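Transketolase (PDB 3L84) belongs to the thiamine diphosphate-binding transketolase family, with three successive alpha/beta domains in each chain of a two-chain assembly. Local coordinates at residues A[82-85]-A[86-89]; A[223-226]-A[227-230]; A[537-540]-A[541-545]. One frame throughout, in Å; residues are numbered along the deposited sequence.

Contact 1 (A[82-85]-A[86-89]); sequences DLSL and EDLK
Ser84 carries OG at chi1 70°, tucked between its own backbone N and carbonyl carbon, while Asp87 swings CG beside its backbone N at chi1 -68°; with these two rotations each side chain faces the other's main chain. Asp87 N donates to Ser84 OG over 3.0 Å. In return Ser84 N donates to Asp87 OD2 over 2.9 Å in an almost straight bond, 176° at the hydrogen, reaching the oxygen from its anti side and well out of the carboxylate plane. This reciprocal pair is a capping box, with Ser84 as N-cap of the short helix 85-88 in the thiamine diphosphate-binding domain. The box satisfies an amide of the first turn that has no earlier helical carbonyl to bond, and the carboxylate near the helix N-terminus would be expected to interact well with the helix dipole. Behind the cap two i to i+4 bonds follow: Leu88 N to Ser84 O at 3.1 Å and Lys89 N to Leu85 O.

Apolar groups flank the polar pair. Leu83 lays CD1 against Asp87 OD2 at 3.7 Å, and its other methyl, CD2, lies 4.3 Å from Leu88 CD2. Leu83 and Leu88 both rest on Tyr73 of helix 69-79, so the residue before the cap and one from the first turn meet the same neighbour. Leu88 also meets Leu85, the two side chains crossing at about a right angle with Leu88 CD1 4.2 Å from Leu85 CD1. The extended chain of Lys89 passes Leu85, its NZ 4.1 Å from Leu85 CD2.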
ATOM      1  N   ASP A  82     -32.170   2.576 -13.187  1.00 10.14           N
ATOM      2  CA  ASP A  82     -32.441   1.278 -13.785  1.00 11.95           C
ATOM      3  C   ASP A  82     -31.976   0.183 -12.836  1.00 12.24           C
ATOM      4  O   ASP A  82     -30.987  -0.525 -13.073  1.00 13.42           O
ATOM      5  CB  ASP A  82     -31.716   1.184 -15.135  1.00 13.80           C
ATOM      6  CG  ASP A  82     -32.053  -0.064 -15.897  1.00 18.44           C
ATOM      7  OD1 ASP A  82     -33.115  -0.685 -15.644  1.00 21.83           O
ATOM      8  OD2 ASP A  82     -31.217  -0.415 -16.744  1.00 24.57           O
ATOM      9  N   LEU A  83     -32.670   0.059 -11.727  1.00 10.92           N
ATOM     10  CA  LEU A  83     -32.405  -0.948 -10.692  1.00  9.62           C
ATOM     11  C   LEU A  83     -33.775  -1.270 -10.149  1.00  9.27           C
ATOM     12  O   LEU A  83     -34.469  -0.342  -9.699  1.00  9.77           O
ATOM     13  CB  LEU A  83     -31.504  -0.365  -9.616  1.00 10.85           C
ATOM     14  CG  LEU A  83     -30.845  -1.305  -8.653  1.00  9.74           C
ATOM     15  CD1 LEU A  83     -29.924  -2.338  -9.345  1.00 10.58           C
ATOM     16  CD2 LEU A  83     -30.047  -0.594  -7.536  1.00 11.39           C
ATOM     17  N   SER A  84     -34.203  -2.529 -10.288  1.00  8.62           N
ATOM     18  CA  SER A  84     -35.567  -2.933  -9.990  1.00  7.79           C
ATOM     19  C   SER A  84     -35.736  -3.456  -8.571  1.00  7.61           C
ATOM     20  O   SER A  84     -34.771  -3.749  -7.860  1.00  7.67           O
ATOM     21  CB  SER A  84     -36.010  -4.008 -10.966  1.00  7.65           C
ATOM     22  OG  SER A  84     -35.327  -5.210 -10.717  1.00  9.16           O
ATOM     23  N   LEU A  85     -36.983  -3.630  -8.165  1.00  8.18           N
ATOM     24  CA  LEU A  85     -37.278  -4.276  -6.904  1.00  9.05           C
ATOM     25  C   LEU A  85     -36.739  -5.705  -6.882  1.00  8.89           C
ATOM     26  O   LEU A  85     -36.162  -6.135  -5.885  1.00  9.29           O
ATOM     27  CB  LEU A  85     -38.780  -4.250  -6.616  1.00  9.97           C
ATOM     28  CG  LEU A  85     -39.178  -4.585  -5.173  1.00 12.60           C
ATOM     29  CD1 LEU A  85     -38.695  -3.511  -4.186  1.00 14.17           C
ATOM     30  CD2 LEU A  85     -40.706  -4.759  -5.100  1.00 14.16           C
ATOM     31  N   GLU A  86     -36.876  -6.435  -7.976  1.00  8.73           N
ATOM     32  CA  GLU A  86     -36.299  -7.759  -8.052  1.00  9.83           C
ATOM     33  C   GLU A  86     -34.775  -7.726  -7.836  1.00  8.97           C
ATOM     34  O   GLU A  86     -34.211  -8.600  -7.193  1.00  8.80           O
ATOM     35  CB  GLU A  86     -36.620  -8.442  -9.381  1.00 11.77           C
ATOM     36  CG  GLU A  86     -36.447  -9.943  -9.339  1.00 17.98           C
ATOM     37  CD  GLU A  86     -37.380 -10.670  -8.340  1.00 24.08           C
ATOM     38  OE1 GLU A  86     -38.441 -10.141  -7.915  1.00 26.39           O
ATOM     39  OE2 GLU A  86     -37.018 -11.798  -7.964  1.00 31.89           O
ATOM     40  N   ASP A  87     -34.109  -6.729  -8.408  1.00  8.00           N
ATOM     41  CA  ASP A  87     -32.668  -6.605  -8.176  1.00  7.16           C
ATOM     42  C   ASP A  87     -32.350  -6.459  -6.672  1.00  7.32           C
ATOM     43  O   ASP A  87     -31.407  -7.051  -6.164  1.00  7.65           O
ATOM     44  CB  ASP A  87     -32.107  -5.390  -8.930  1.00  7.67           C
ATOM     45  CG  ASP A  87     -32.130  -5.546 -10.428  1.00  9.09           C
ATOM     46  OD1 ASP A  87     -31.963  -6.688 -10.957  1.00 10.64           O
ATOM     47  OD2 ASP A  87     -32.273  -4.499 -11.124  1.00 10.52           O
ATOM     48  N   LEU A  88     -33.154  -5.676  -5.974  1.00  7.22           N
ATOM     49  CA  LEU A  88     -32.964  -5.539  -4.523  1.00  7.33           C
ATOM     50  C   LEU A  88     -33.134  -6.884  -3.807  1.00  7.19           C
ATOM     51  O   LEU A  88     -32.411  -7.177  -2.868  1.00  7.96           O
ATOM     52  CB  LEU A  88     -33.915  -4.488  -3.928  1.00  8.01           C
ATOM     53  CG  LEU A  88     -33.914  -3.074  -4.539  1.00  7.92           C
ATOM     54  CD1 LEU A  88     -34.800  -2.144  -3.703  1.00 10.31           C
ATOM     55  CD2 LEU A  88     -32.488  -2.525  -4.621  1.00  9.55           C
ATOM     56  N   LYS A  89     -34.073  -7.695  -4.283  1.00  7.39           N
ATOM     57  CA  LYS A  89     -34.285  -9.032  -3.753  1.00  7.73           C
ATOM     58  C   LYS A  89     -33.178 -10.027  -4.076  1.00  8.47           C
ATOM     59  O   LYS A  89     -33.209 -11.142  -3.607  1.00  9.79           O
ATOM     60  CB  LYS A  89     -35.638  -9.568  -4.255  1.00  8.35           C
ATOM     61  CG  LYS A  89     -36.804  -8.867  -3.613  1.00  8.79           C
ATOM     62  CD  LYS A  89     -38.154  -9.263  -4.218  1.00 11.36           C
ATOM     63  CE  LYS A  89     -39.289  -8.414  -3.606  1.00 11.73           C
ATOM     64  NZ  LYS A  89     -40.643  -8.726  -4.156  1.00 15.78           N
TER

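Contact 2 (A[223-226]-A[227-230]); sequences ALEQ and AKKS
The last turns of helix 217-228, the connection in a beta-alpha-beta unit from strand 208-213 to strand 234-239, show how a helix finishes at its C-terminal end. Two i to i+4 bonds lead into the ending: Ala227 N to Ala223 O at 2.8 Å and Lys228 N to Leu224 O at 3.0 Å. The pattern then tightens, for Lys229 N turns to Gln226 O, three residues back, at 3.1 Å. This bond is bent to 142° at the hydrogen, and its donor stands above the carbonyl plane.

On the outer side, Glu225 and Lys228 approach at a slant. The glutamate bends at chi2 (-69°) and the lysine at chi3 (65°), bringing Glu225 OE1 and Lys228 NZ to 3.6 Å, a long salt bridge. His45 ND1 is the stronger partner of that ammonium group. Nearer the backbone, Lys228 runs its CG along the Leu224 carbonyl, 3.2 Å from Leu224 O. Ala227 CB sits 3.3 Å from Ala223 O.

Ser230, just beyond the helix, bonds through OG to Glu208 and to Lys232 O. Ala223, Leu224 and Ala227 pack on Ile236 of strand 234-239, while Gln226 touches Leu210 of strand 208-213, and Ala227 and Lys228 meet Ile176 of strand 175-181.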
ATOM      1  N   ALA A 223     -27.705  22.316   7.747  1.00  9.02           N
ATOM      2  CA  ALA A 223     -26.285  22.051   7.527  1.00  9.16           C
ATOM      3  C   ALA A 223     -25.961  21.949   6.042  1.00  8.54           C
ATOM      4  O   ALA A 223     -24.949  22.466   5.571  1.00  8.36           O
ATOM      5  CB  ALA A 223     -25.848  20.764   8.262  1.00  9.66           C
ATOM      6  N   LEU A 224     -26.826  21.291   5.299  1.00  8.77           N
ATOM      7  CA  LEU A 224     -26.630  21.164   3.864  1.00  8.94           C
ATOM      8  C   LEU A 224     -26.728  22.504   3.179  1.00  9.17           C
ATOM      9  O   LEU A 224     -25.928  22.810   2.307  1.00  8.94           O
ATOM     10  CB  LEU A 224     -27.607  20.157   3.268  1.00  9.76           C
ATOM     11  CG  LEU A 224     -27.294  18.696   3.579  1.00  9.54           C
ATOM     12  CD1 LEU A 224     -28.428  17.769   3.103  1.00 10.48           C
ATOM     13  CD2 LEU A 224     -25.946  18.253   2.962  1.00 10.38           C
ATOM     14  N   GLU A 225     -27.691  23.348   3.575  1.00  8.94           N
ATOM     15  CA  GLU A 225     -27.780  24.679   2.983  0.50  9.65           C
ATOM     16  C   GLU A 225     -26.519  25.489   3.274  1.00  9.48           C
ATOM     17  O   GLU A 225     -25.997  26.163   2.394  1.00  8.66           O
ATOM     18  CB  GLU A 225     -29.025  25.425   3.466  0.50 10.29           C
ATOM     19  CG  GLU A 225     -30.342  24.832   2.967  0.50 12.41           C
ATOM     20  CD  GLU A 225     -30.567  25.000   1.460  0.50 16.76           C
ATOM     21  OE1 GLU A 225     -29.601  25.266   0.712  0.50 21.11           O
ATOM     22  OE2 GLU A 225     -31.726  24.852   1.014  0.50 19.76           O
ATOM     23  N   GLN A 226     -26.028  25.432   4.506  1.00  9.70           N
ATOM     24  CA  GLN A 226     -24.796  26.138   4.857  1.00 10.10           C
ATOM     25  C   GLN A 226     -23.583  25.570   4.096  1.00  9.47           C
ATOM     26  O   GLN A 226     -22.760  26.335   3.560  1.00  9.98           O
ATOM     27  CB  GLN A 226     -24.562  26.026   6.352  1.00 11.41           C
ATOM     28  CG  GLN A 226     -23.369  26.785   6.864  1.00 17.91           C
ATOM     29  CD  GLN A 226     -23.435  26.982   8.366  1.00 25.03           C
ATOM     30  OE1 GLN A 226     -24.349  26.464   9.038  1.00 31.24           O
ATOM     31  NE2 GLN A 226     -22.484  27.749   8.903  1.00 28.90           N
ATOM     32  N   ALA A 227     -23.480  24.255   4.042  1.00  8.88           N
ATOM     33  CA  ALA A 227     -22.359  23.612   3.344  1.00  9.18           C
ATOM     34  C   ALA A 227     -22.314  24.011   1.867  1.00  9.77           C
ATOM     35  O   ALA A 227     -21.235  24.246   1.340  1.00  9.41           O
ATOM     36  CB  ALA A 227     -22.458  22.118   3.480  1.00  9.40           C
ATOM     37  N   LYS A 228     -23.478  24.114   1.233  1.00  9.59           N
ATOM     38  CA  LYS A 228     -23.554  24.467  -0.184  1.00 10.06           C
ATOM     39  C   LYS A 228     -23.061  25.871  -0.497  1.00 10.76           C
ATOM     40  O   LYS A 228     -22.676  26.142  -1.640  1.00 12.88           O
ATOM     41  CB  LYS A 228     -24.978  24.224  -0.703  1.00 10.22           C
ATOM     42  CG  LYS A 228     -25.286  22.741  -0.785  1.00 11.67           C
ATOM     43  CD  LYS A 228     -26.716  22.379  -0.884  1.00 14.44           C
ATOM     44  CE  LYS A 228     -27.376  22.840  -2.136  1.00 15.96           C
ATOM     45  NZ  LYS A 228     -28.916  22.920  -1.980  1.00 14.22           N
ATOM     46  N   LYS A 229     -23.043  26.738   0.508  1.00 10.45           N
ATOM     47  CA  LYS A 229     -22.578  28.134   0.362  1.00 11.48           C
ATOM     48  C   LYS A 229     -21.168  28.340   0.867  1.00 10.83           C
ATOM     49  O   LYS A 229     -20.668  29.455   0.844  1.00 12.30           O
ATOM     50  CB  LYS A 229     -23.505  29.134   1.085  1.00 11.73           C
ATOM     51  CG  LYS A 229     -24.903  29.113   0.604  1.00 17.92           C
ATOM     52  CD  LYS A 229     -25.680  30.238   1.213  1.00 23.14           C
ATOM     53  CE  LYS A 229     -25.870  30.091   2.703  1.00 25.34           C
ATOM     54  NZ  LYS A 229     -26.951  31.016   3.166  1.00 28.00           N
ATOM     55  N   SER A 230     -20.516  27.267   1.312  1.00 10.24           N
ATOM     56  CA  SER A 230     -19.185  27.379   1.921  1.00 10.63           C
ATOM     57  C   SER A 230     -18.170  27.880   0.883  1.00 10.77           C
ATOM     58  O   SER A 230     -18.267  27.568  -0.317  1.00 13.21           O
ATOM     59  CB  SER A 230     -18.746  26.031   2.508  1.00  9.52           C
ATOM     60  OG  SER A 230     -17.542  26.189   3.232  1.00 11.86           O
TER

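Contact 3 (A[537-540]-A[541-545]); sequences VWLC and LESAN
Over one face of the Trp538 indole lies Glu542, whose CG stands 4.0 Å from the centroid of the five-membered ring, 26° off its normal: a CH-pi contact. The carboxylate continues along that face with its plane only 6° from the ring plane, and Glu542 OE2 comes within 3.9 Å of Trp538 CZ2. Leu541 meets the six-membered ring obliquely, with its CD1 3.7 Å from Trp538 CE3. These residues occupy the first turns of helix 537-549, which links strands 528-532 and 554-558 in a beta-alpha-beta unit of the transketolase C-terminal domain.

The indole is set by chi1 of -168°, which places CG opposite the backbone N, and Glu542 reaches it by bending at chi2. Leu541 is shared between two neighbours, for the same CD1 lies 4.2 Å from Val537 CG1, the two side chains running alongside and pointing the same way. Trp538 also touches Lys503 of a loop. Val537, Cys540 and Ala544 face strands 528-532 and 554-558, and Leu539 and Ser543 pack on Leu625 of helix 622-629.

Main-chain bonds of the i to i+4 kind run throughout, among them Glu542 N to Trp538 O at 2.9 Å. The hydroxyl of buried Ser543, placed beside its own backbone N, finds its acceptor inside the helix. Leu539 O thus receives two donors, Ser543 N and Ser543 OG, each at 2.8 Å and arriving from opposite faces of the carbonyl plane.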
ATOM      1  N   VAL A 537      16.925  -6.911 -22.404  1.00  8.64           N
ATOM      2  CA  VAL A 537      16.872  -7.411 -23.785  1.00  9.74           C
ATOM      3  C   VAL A 537      18.236  -7.337 -24.461  1.00 10.03           C
ATOM      4  O   VAL A 537      18.672  -8.260 -25.130  1.00  9.07           O
ATOM      5  CB  VAL A 537      15.776  -6.664 -24.617  1.00  9.87           C
ATOM      6  CG1 VAL A 537      15.843  -7.064 -26.111  1.00 10.25           C
ATOM      7  CG2 VAL A 537      14.406  -6.979 -24.074  1.00 10.48           C
ATOM      8  N   TRP A 538      18.944  -6.240 -24.266  1.00  9.56           N
ATOM      9  CA  TRP A 538      20.235  -6.080 -24.895  1.00 10.99           C
ATOM     10  C   TRP A 538      21.223  -7.137 -24.389  1.00  9.84           C
ATOM     11  O   TRP A 538      22.002  -7.704 -25.166  1.00 10.26           O
ATOM     12  CB  TRP A 538      20.747  -4.667 -24.589  1.00 12.98           C
ATOM     13  CG  TRP A 538      21.895  -4.326 -25.406  1.00 17.59           C
ATOM     14  CD1 TRP A 538      23.183  -4.179 -24.983  1.00 22.20           C
ATOM     15  CD2 TRP A 538      21.892  -4.077 -26.827  1.00 22.99           C
ATOM     16  NE1 TRP A 538      23.990  -3.850 -26.056  1.00 22.97           N
ATOM     17  CE2 TRP A 538      23.217  -3.779 -27.192  1.00 24.63           C
ATOM     18  CE3 TRP A 538      20.894  -4.083 -27.819  1.00 25.81           C
ATOM     19  CZ2 TRP A 538      23.573  -3.480 -28.515  1.00 25.20           C
ATOM     20  CZ3 TRP A 538      21.236  -3.780 -29.122  1.00 27.94           C
ATOM     21  CH2 TRP A 538      22.568  -3.489 -29.460  1.00 26.75           C
ATOM     22  N   LEU A 539      21.181  -7.439 -23.090  1.00  9.48           N
ATOM     23  CA  LEU A 539      22.030  -8.502 -22.539  1.00  9.28           C
ATOM     24  C   LEU A 539      21.770  -9.814 -23.278  1.00  9.67           C
ATOM     25  O   LEU A 539      22.705 -10.577 -23.574  1.00 10.37           O
ATOM     26  CB  LEU A 539      21.754  -8.648 -21.017  1.00 10.05           C
ATOM     27  CG  LEU A 539      22.356  -9.877 -20.368  1.00  9.57           C
ATOM     28  CD1 LEU A 539      23.868  -9.890 -20.383  1.00 10.19           C
ATOM     29  CD2 LEU A 539      21.857  -9.966 -18.914  1.00 10.64           C
ATOM     30  N   CYS A 540      20.502 -10.100 -23.545  1.00  9.25           N
ATOM     31  CA  CYS A 540      20.149 -11.319 -24.270  1.00  9.80           C
ATOM     32  C   CYS A 540      20.587 -11.275 -25.731  1.00  9.70           C
ATOM     33  O   CYS A 540      21.049 -12.281 -26.251  1.00  9.65           O
ATOM     34  CB  CYS A 540      18.669 -11.596 -24.181  1.00  9.84           C
ATOM     35  SG  CYS A 540      18.159 -12.079 -22.513  1.00 10.65           S
ATOM     36  N   LEU A 541      20.484 -10.132 -26.402  1.00  8.71           N
ATOM     37  CA  LEU A 541      20.983 -10.039 -27.770  1.00  9.30           C
ATOM     38  C   LEU A 541      22.503 -10.315 -27.803  1.00  8.90           C
ATOM     39  O   LEU A 541      23.002 -11.067 -28.665  1.00  9.91           O
ATOM     40  CB  LEU A 541      20.655  -8.674 -28.397  1.00  9.62           C
ATOM     41  CG  LEU A 541      19.198  -8.485 -28.727  1.00 11.41           C
ATOM     42  CD1 LEU A 541      18.921  -6.975 -28.958  1.00 12.91           C
ATOM     43  CD2 LEU A 541      18.745  -9.326 -29.933  1.00 12.74           C
ATOM     44  N   GLU A 542      23.246  -9.669 -26.903  1.00  8.96           N
ATOM     45  CA  GLU A 542      24.686  -9.843 -26.833  1.00  9.57           C
ATOM     46  C   GLU A 542      25.044 -11.265 -26.472  1.00  8.92           C
ATOM     47  O   GLU A 542      25.998 -11.831 -27.021  1.00  9.57           O
ATOM     48  CB  GLU A 542      25.316  -8.864 -25.835  1.00 10.74           C
ATOM     49  CG  GLU A 542      25.136  -7.365 -26.222  1.00 14.08           C
ATOM     50  CD  GLU A 542      26.153  -6.854 -27.220  1.00 20.33           C
ATOM     51  OE1 GLU A 542      27.308  -6.620 -26.825  1.00 23.67           O
ATOM     52  OE2 GLU A 542      25.774  -6.653 -28.392  1.00 21.17           O
ATOM     53  N   SER A 543      24.280 -11.869 -25.564  1.00  8.05           N
ATOM     54  CA  SER A 543      24.546 -13.246 -25.165  1.00  8.53           C
ATOM     55  C   SER A 543      24.245 -14.232 -26.298  1.00  8.51           C
ATOM     56  O   SER A 543      24.991 -15.182 -26.517  1.00  8.25           O
ATOM     57  CB  SER A 543      23.765 -13.632 -23.913  1.00  9.00           C
ATOM     58  OG  SER A 543      24.177 -12.820 -22.812  1.00  8.82           O
ATOM     59  N   ALA A 544      23.179 -13.975 -27.045  1.00  8.34           N
ATOM     60  CA  ALA A 544      22.832 -14.813 -28.182  1.00  9.66           C
ATOM     61  C   ALA A 544      23.930 -14.732 -29.262  1.00 10.36           C
ATOM     62  O   ALA A 544      24.305 -15.733 -29.847  1.00 10.12           O
ATOM     63  CB  ALA A 544      21.492 -14.400 -28.758  1.00  9.96           C
ATOM     64  N   ASN A 545      24.494 -13.547 -29.470  1.00 11.14           N
ATOM     65  CA  ASN A 545      25.609 -13.378 -30.434  1.00 11.98           C
ATOM     66  C   ASN A 545      26.816 -14.201 -29.984  1.00 12.26           C
ATOM     67  O   ASN A 545      27.471 -14.860 -30.786  1.00 12.64           O
ATOM     68  CB  ASN A 545      26.019 -11.896 -30.535  1.00 13.38           C
ATOM     69  CG  ASN A 545      25.055 -11.071 -31.335  1.00 18.70           C
ATOM     70  OD1 ASN A 545      24.280 -11.607 -32.137  1.00 24.89           O
ATOM     71  ND2 ASN A 545      25.074  -9.742 -31.116  1.00 22.61           N
TER

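In the fold
The three contacts follow one another along the chain and illustrate different stages of a helix: contact 1 its capped start, contact 2 its C-terminal ending, contact 3 its first turns. Contacts 1 and 2 both belong to the thiamine diphosphate-binding domain, yet their centres lie about 33 Å apart and their nearest atoms about 21 Å. Contact 3, in the C-terminal domain, is on the opposite side of the chain's centre from both, its centre about 59 Å from that of contact 1 and about 65 Å from that of contact 2. Contacts 2 and 3 share a setting, each on a helix connecting parallel strands, whereas contact 1 packs against helix 69-79.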